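Local coordinates for protein ferredoxin-thioredoxin reductase subunit A2, chloroplastic (Arabidopsis thaliana, PDB 7C2B) that probably serves as the variable subunit of the reductase that passes electrons from reduced ferredoxin to thioredoxins, at residues B[32-37]-B[64-69]; B[78-83]-B[101-106]. All blocks are in the same frame, centred on the assembly; numbering follows the deposited sequence.

Interaction 1 of 2, residues B[32-37]-B[64-69]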
loop_
_atom_site.group_PDB
_atom_site.type_symbol
_atom_site.label_atom_id
_atom_site.label_comp_id
_atom_site.label_asym_id
_atom_site.label_seq_id
_atom_site.Cartn_x
_atom_site.Cartn_y
_atom_site.Cartn_z
ATOM N N GLU B 32 20.669 -15.754 5.544
ATOM C CA GLU B 32 21.840 -16.508 5.112
ATOM C C GLU B 32 22.287 -16.146 3.701
ATOM O O GLU B 32 23.418 -16.470 3.320
ATOM C CB GLU B 32 21.553 -18.007 5.197
ATOM C CG GLU B 32 21.420 -18.507 6.629
ATOM C CD GLU B 32 21.089 -19.986 6.716
ATOM O OE1 GLU B 32 21.068 -20.513 7.847
ATOM O OE2 GLU B 32 20.848 -20.619 5.664
ATOM N N LYS B 33 21.437 -15.485 2.919
ATOM C CA LYS B 33 21.798 -15.057 1.575
ATOM C C LYS B 33 22.464 -13.681 1.546
ATOM O O LYS B 33 22.794 -13.193 0.464
ATOM C CB LYS B 33 20.558 -15.044 0.674
ATOM C CG LYS B 33 19.905 -16.415 0.473
ATOM C CD LYS B 33 18.758 -16.332 -0.530
ATOM C CE LYS B 33 18.030 -17.676 -0.683
ATOM N NZ LYS B 33 16.783 -17.733 0.137
ATOM N N ILE B 34 22.659 -13.039 2.693
ATOM C CA ILE B 34 23.361 -11.762 2.707
ATOM C C ILE B 34 24.789 -11.984 2.233
ATOM O O ILE B 34 25.475 -12.911 2.683
ATOM C CB ILE B 34 23.300 -11.140 4.107
ATOM C CG1 ILE B 34 21.844 -10.897 4.508
ATOM C CG2 ILE B 34 24.093 -9.849 4.162
ATOM C CD1 ILE B 34 21.691 -10.072 5.750
ATOM N N GLY B 35 25.234 -11.155 1.288
ATOM C CA GLY B 35 26.501 -11.345 0.630
ATOM C C GLY B 35 26.446 -12.144 -0.655
ATOM O O GLY B 35 27.410 -12.110 -1.423
ATOM N N ALA B 36 25.347 -12.843 -0.928
ATOM C CA ALA B 36 25.292 -13.707 -2.099
ATOM C C ALA B 36 25.123 -12.891 -3.373
ATOM O O ALA B 36 24.438 -11.866 -3.385
ATOM C CB ALA B 36 24.144 -14.710 -1.979
ATOM N N ARG B 37 25.740 -13.360 -4.451
ATOM C CA ARG B 37 25.564 -12.732 -5.752
ATOM C C ARG B 37 24.237 -13.164 -6.367
ATOM O O ARG B 37 23.856 -14.336 -6.295
ATOM C CB ARG B 37 26.725 -13.095 -6.678
ATOM C CG ARG B 37 28.095 -12.787 -6.077
ATOM C CD ARG B 37 29.222 -13.086 -7.052
ATOM N NE ARG B 37 28.996 -12.431 -8.336
ATOM C CZ ARG B 37 28.890 -13.074 -9.496
ATOM N NH1 ARG B 37 28.997 -14.400 -9.538
ATOM N NH2 ARG B 37 28.677 -12.386 -10.612
ATOM N N ILE B 64 23.527 -9.271 -2.443
ATOM C CA ILE B 64 22.586 -8.897 -1.396
ATOM C C ILE B 64 23.356 -8.170 -0.300
ATOM O O ILE B 64 24.216 -8.750 0.368
ATOM C CB ILE B 64 21.837 -10.114 -0.851
ATOM C CG1 ILE B 64 20.912 -10.667 -1.937
ATOM C CG2 ILE B 64 21.071 -9.743 0.416
ATOM C CD1 ILE B 64 20.398 -12.065 -1.641
ATOM N N LYS B 65 23.046 -6.890 -0.126
ATOM C CA LYS B 65 23.675 -6.067 0.896
ATOM C C LYS B 65 23.040 -6.297 2.257
ATOM O O LYS B 65 23.738 -6.347 3.275
ATOM C CB LYS B 65 23.559 -4.593 0.502
ATOM C CG LYS B 65 24.344 -3.623 1.384
ATOM C CD LYS B 65 25.821 -3.626 0.994
ATOM C CE LYS B 65 26.613 -2.612 1.819
ATOM N NZ LYS B 65 28.049 -2.589 1.436
ATOM N N ASP B 66 21.719 -6.425 2.292
ATOM C CA ASP B 66 21.022 -6.598 3.551
ATOM C C ASP B 66 19.698 -7.286 3.284
ATOM O O ASP B 66 19.174 -7.267 2.166
ATOM C CB ASP B 66 20.784 -5.263 4.270
ATOM C CG ASP B 66 20.818 -5.403 5.788
ATOM O OD1 ASP B 66 20.770 -6.552 6.284
ATOM O OD2 ASP B 66 20.905 -4.368 6.486
ATOM N N TYR B 67 19.184 -7.912 4.333
ATOM C CA TYR B 67 17.813 -8.390 4.387
ATOM C C TYR B 67 17.226 -7.840 5.671
ATOM O O TYR B 67 17.690 -8.182 6.760
ATOM C CB TYR B 67 17.759 -9.914 4.382
ATOM C CG TYR B 67 16.370 -10.483 4.487
ATOM C CD1 TYR B 67 15.555 -10.572 3.362
ATOM C CD2 TYR B 67 15.884 -10.963 5.696
ATOM C CE1 TYR B 67 14.278 -11.118 3.442
ATOM C CE2 TYR B 67 14.614 -11.511 5.792
ATOM C CZ TYR B 67 13.814 -11.589 4.662
ATOM O OH TYR B 67 12.553 -12.139 4.758
ATOM N N VAL B 68 16.243 -6.965 5.562
ATOM C CA VAL B 68 15.745 -6.286 6.747
ATOM C C VAL B 68 14.252 -6.542 6.852
ATOM O O VAL B 68 13.462 -6.022 6.056
ATOM C CB VAL B 68 16.066 -4.788 6.734
ATOM C CG1 VAL B 68 15.551 -4.137 8.005
ATOM C CG2 VAL B 68 17.576 -4.578 6.627
ATOM N N VAL B 69 13.866 -7.373 7.818
ATOM C CA VAL B 69 12.475 -7.518 8.213
ATOM C C VAL B 69 12.288 -7.274 9.696
ATOM O O VAL B 69 11.168 -7.390 10.194
ATOM C CB VAL B 69 11.909 -8.900 7.819
ATOM C CG1 VAL B 69 11.968 -9.083 6.311
ATOM C CG2 VAL B 69 12.681 -10.015 8.526
#
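Two backbone hydrogen bonds join the 32-37 loop to residues 64-69. Gly35 N gives its hydrogen to Ile64 O at 2.8 Å, and Ile64 N donates to Ala36 O at 2.9 Å, both lying in the plane of the accepting carbonyl. The loop reaches this position through a type II beta turn from Lys33 to Ala36, closed by Ala36 N to Lys33 O; Gly35, with phi +93°, takes the backbone shape that calls for glycine. Apolar contacts fill in beside these bonds. Ile64, its CG1 anti to the carbonyl carbon (chi1 -68°), points at the turn: CD1 sits 3.4 Å from Lys33 O and also meets Lys33 CB, while CG2 faces Ile34 CG1 at 4.3 Å. An alanine in place of Ile64 would lose CG1, CG2 and CD1 and would probably loosen the turn's packing on the strand. Ile34 runs alongside Asp66, its CG2 3.6 Å from Lys65 O and its CD1 3.6 Å from Tyr67 N and close to Asp66 OD1. Lys65 and Asp66 form a classic beta bulge opposite Lys83. Tyr67 bonds through OH to Asp27 and packs on Ala30 of helix 25-31, whereas Lys33 and Ala36 touch Leu109 and Ile64 touches Phe107, both of strand 107-109.

Interaction 2 of 2, residues B[78-83]-B[101-106]; sequences ANLPFK and HLKEDE. With NO3 (nitrate ion), chain J; NO3 (nitrate ion), chain E; NO3 (nitrate ion), chain K.
This contact pairs the open end of the beta hairpin of strands 82-90 and 94-102, in the SH3-like domain, where several residues also pack on the chain of another protein. Phe82 and Leu102 form an antiparallel hydrogen-bonded pair: Phe82 N donates to Leu102 O at 3.0 Å, nearly along the C=O axis, and Leu102 N returns a bond to Phe82 O at 2.8 Å. The CA-H of His101 also points at Phe82 O. Leu102 O lies in the plane of the Phe82 ring at its edge, 3.7 Å from Phe82 CD2, while Glu104 CB comes obliquely to Phe82 CE2.

Lys83 and His101, the adjacent non-hydrogen-bonded pair, point the same way on the other side of the sheet. Lys83 CG, anti to the backbone N (chi1 -170°) with an extended chain beyond it, lies over one face of the imidazole, offset toward its rim, and Leu80 O meets the ring edge in plane, 3.4 Å from His101 CD2. His101 NE2 makes a weak bond to a nitrate; ND1 bonds an acidic side chain of the other protein.

Leu80 places CB against His101 CB at 3.6 Å and crosses Lys103 obliquely, Leu80 CD2 to Lys103 CG 3.8 Å. Past the strand, Lys103 NZ bridges to Asp105 OD1 at 2.7 Å on its syn lone pair, while Lys103 N reaches Glu106 OE1 from above the carboxylate plane. That oxygen also forms a salt bridge with a basic side chain of the other protein. Asn79 ND2 donates to two further nitrates, one bond weak; all three probably come from the crystallisation liquor.

Phe82 packs on Ile64 of strand 61-67 and Ala30 of helix 25-31 and meets Phe107 edge-to-face, while Leu102 touches Leu44 in a loop.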
loop_
_atom_site.group_PDB
_atom_site.type_symbol
_atom_site.label_atom_id
_atom_site.label_comp_id
_atom_site.label_asym_id
_atom_site.label_seq_id
_atom_site.Cartn_x
_atom_site.Cartn_y
_atom_site.Cartn_z
ATOM N N ALA B 78 8.091 -4.166 5.454
ATOM C CA ALA B 78 8.723 -3.910 4.167
ATOM C C ALA B 78 8.492 -5.068 3.209
ATOM O O ALA B 78 8.766 -6.224 3.545
ATOM C CB ALA B 78 10.225 -3.689 4.368
ATOM N N ASN B 79 7.978 -4.767 2.010
ATOM C CA ASN B 79 7.644 -5.827 1.066
ATOM C C ASN B 79 8.681 -6.018 -0.040
ATOM O O ASN B 79 8.493 -6.879 -0.907
ATOM C CB ASN B 79 6.246 -5.603 0.458
ATOM C CG ASN B 79 6.153 -4.363 -0.419
ATOM O OD1 ASN B 79 7.117 -3.611 -0.600
ATOM N ND2 ASN B 79 4.964 -4.144 -0.979
ATOM N N LEU B 80 9.771 -5.256 -0.028
ATOM C CA LEU B 80 10.939 -5.502 -0.874
ATOM C C LEU B 80 12.142 -5.658 0.058
ATOM O O LEU B 80 12.976 -4.752 0.179
ATOM C CB LEU B 80 11.152 -4.370 -1.884
ATOM C CG LEU B 80 9.969 -4.074 -2.822
ATOM C CD1 LEU B 80 10.166 -2.760 -3.596
ATOM C CD2 LEU B 80 9.702 -5.243 -3.790
ATOM N N PRO B 81 12.252 -6.793 0.760
ATOM C CA PRO B 81 13.179 -6.851 1.905
ATOM C C PRO B 81 14.651 -7.021 1.568
ATOM O O PRO B 81 15.481 -6.774 2.453
ATOM C CB PRO B 81 12.675 -8.064 2.708
ATOM C CG PRO B 81 12.021 -8.905 1.727
ATOM C CD PRO B 81 11.387 -7.984 0.701
ATOM N N PHE B 82 15.010 -7.426 0.351
ATOM C CA PHE B 82 16.407 -7.617 -0.028
ATOM C C PHE B 82 16.985 -6.319 -0.577
ATOM O O PHE B 82 16.579 -5.856 -1.647
ATOM C CB PHE B 82 16.541 -8.718 -1.078
ATOM C CG PHE B 82 16.210 -10.099 -0.567
ATOM C CD1 PHE B 82 17.193 -10.892 0.011
ATOM C CD2 PHE B 82 14.928 -10.617 -0.698
ATOM C CE1 PHE B 82 16.899 -12.171 0.474
ATOM C CE2 PHE B 82 14.624 -11.908 -0.241
ATOM C CZ PHE B 82 15.612 -12.683 0.347
ATOM N N LYS B 83 17.951 -5.748 0.131
ATOM C CA LYS B 83 18.660 -4.580 -0.376
ATOM C C LYS B 83 19.859 -5.089 -1.165
ATOM O O LYS B 83 20.727 -5.761 -0.605
ATOM C CB LYS B 83 19.083 -3.658 0.765
ATOM C CG LYS B 83 19.617 -2.293 0.314
ATOM C CD LYS B 83 20.099 -1.492 1.519
ATOM C CE LYS B 83 21.097 -0.417 1.137
ATOM N NZ LYS B 83 21.395 0.450 2.323
ATOM N N HIS B 101 15.891 -2.200 -3.749
ATOM C CA HIS B 101 15.173 -3.169 -2.928
ATOM C C HIS B 101 14.412 -4.152 -3.809
ATOM O O HIS B 101 13.683 -3.740 -4.721
ATOM C CB HIS B 101 14.212 -2.441 -1.989
ATOM C CG HIS B 101 14.893 -1.719 -0.870
ATOM N ND1 HIS B 101 15.445 -0.458 -1.009
ATOM C CD2 HIS B 101 15.092 -2.075 0.421
ATOM C CE1 HIS B 101 15.954 -0.076 0.147
ATOM N NE2 HIS B 101 15.756 -1.041 1.030
ATOM N N LEU B 102 14.577 -5.452 -3.531
ATOM C CA LEU B 102 13.933 -6.511 -4.302
ATOM C C LEU B 102 13.192 -7.466 -3.372
ATOM O O LEU B 102 13.480 -7.559 -2.174
ATOM C CB LEU B 102 14.945 -7.333 -5.126
ATOM C CG LEU B 102 15.896 -6.611 -6.072
ATOM C CD1 LEU B 102 16.718 -7.652 -6.843
ATOM C CD2 LEU B 102 15.084 -5.768 -7.017
ATOM N N LYS B 103 12.229 -8.180 -3.940
ATOM C CA LYS B 103 11.649 -9.335 -3.268
ATOM C C LYS B 103 12.104 -10.604 -3.973
ATOM O O LYS B 103 12.670 -10.567 -5.071
ATOM C CB LYS B 103 10.117 -9.247 -3.210
ATOM C CG LYS B 103 9.418 -8.997 -4.534
ATOM C CD LYS B 103 7.925 -8.823 -4.277
ATOM C CE LYS B 103 7.203 -8.292 -5.492
ATOM N NZ LYS B 103 7.277 -9.263 -6.601
ATOM N N GLU B 104 11.849 -11.737 -3.311
ATOM C CA GLU B 104 12.510 -12.987 -3.669
ATOM C C GLU B 104 12.185 -13.429 -5.090
ATOM O O GLU B 104 13.038 -14.027 -5.754
ATOM C CB GLU B 104 12.141 -14.088 -2.664
ATOM C CG GLU B 104 10.646 -14.240 -2.425
ATOM C CD GLU B 104 10.270 -15.569 -1.777
ATOM O OE1 GLU B 104 11.149 -16.202 -1.143
ATOM O OE2 GLU B 104 9.089 -15.975 -1.896
ATOM N N ASP B 105 10.981 -13.142 -5.585
ATOM C CA ASP B 105 10.640 -13.613 -6.917
ATOM C C ASP B 105 11.175 -12.713 -8.029
ATOM O O ASP B 105 10.836 -12.930 -9.192
ATOM C CB ASP B 105 9.118 -13.824 -7.048
ATOM C CG ASP B 105 8.293 -12.535 -6.965
ATOM O OD1 ASP B 105 8.849 -11.417 -6.927
ATOM O OD2 ASP B 105 7.041 -12.654 -6.949
ATOM N N GLU B 106 12.034 -11.740 -7.724
ATOM C CA GLU B 106 12.588 -10.879 -8.758
ATOM C C GLU B 106 14.032 -11.213 -9.107
ATOM O O GLU B 106 14.601 -10.585 -10.004
ATOM C CB GLU B 106 12.472 -9.405 -8.319
ATOM C CG GLU B 106 11.012 -9.001 -8.140
ATOM C CD GLU B 106 10.826 -7.599 -7.581
ATOM O OE1 GLU B 106 11.694 -7.130 -6.809
ATOM O OE2 GLU B 106 9.792 -6.978 -7.909
HETATM N N NO3 J . 14.591 0.614 3.733
HETATM O O1 NO3 J . 13.593 1.148 4.308
HETATM O O2 NO3 J . 15.416 1.339 3.094
HETATM O O3 NO3 J . 14.761 -0.639 3.802
HETATM N N NO3 E . 2.421 -6.600 0.839
HETATM O O1 NO3 E . 2.588 -5.787 -0.119
HETATM O O2 NO3 E . 3.259 -6.662 1.791
HETATM O O3 NO3 E . 1.410 -7.361 0.841
HETATM N N NO3 K . 6.057 -3.411 -4.357
HETATM O O1 NO3 K . 6.429 -2.757 -5.380
HETATM O O2 NO3 K . 6.063 -2.813 -3.231
HETATM O O3 NO3 K . 5.697 -4.639 -4.466
#

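How the interactions relate
Both contacts are partly buried and reach the same antiparallel sheet, whose neighbouring strands 61-67 and 82-90 carry one segment of each. They touch directly: Lys65 N lies 2.6 Å from Lys83 O and Asp66 O 2.8 Å from Lys83 N, both probable hydrogen bonds, and Tyr67 packs against Pro81 and Phe82. Interaction 1 joins a loop to a strand by backbone bonds and isoleucine packing, with helix 25-31 and strand 107-109 close by. Interaction 2 pairs two strand ends and the turns running off them and has a more polar border, with a salt-bridge network, nitrates and several residues facing the other protein. Buried Ile64, Tyr67 and Phe82 link the two through a shared apolar side.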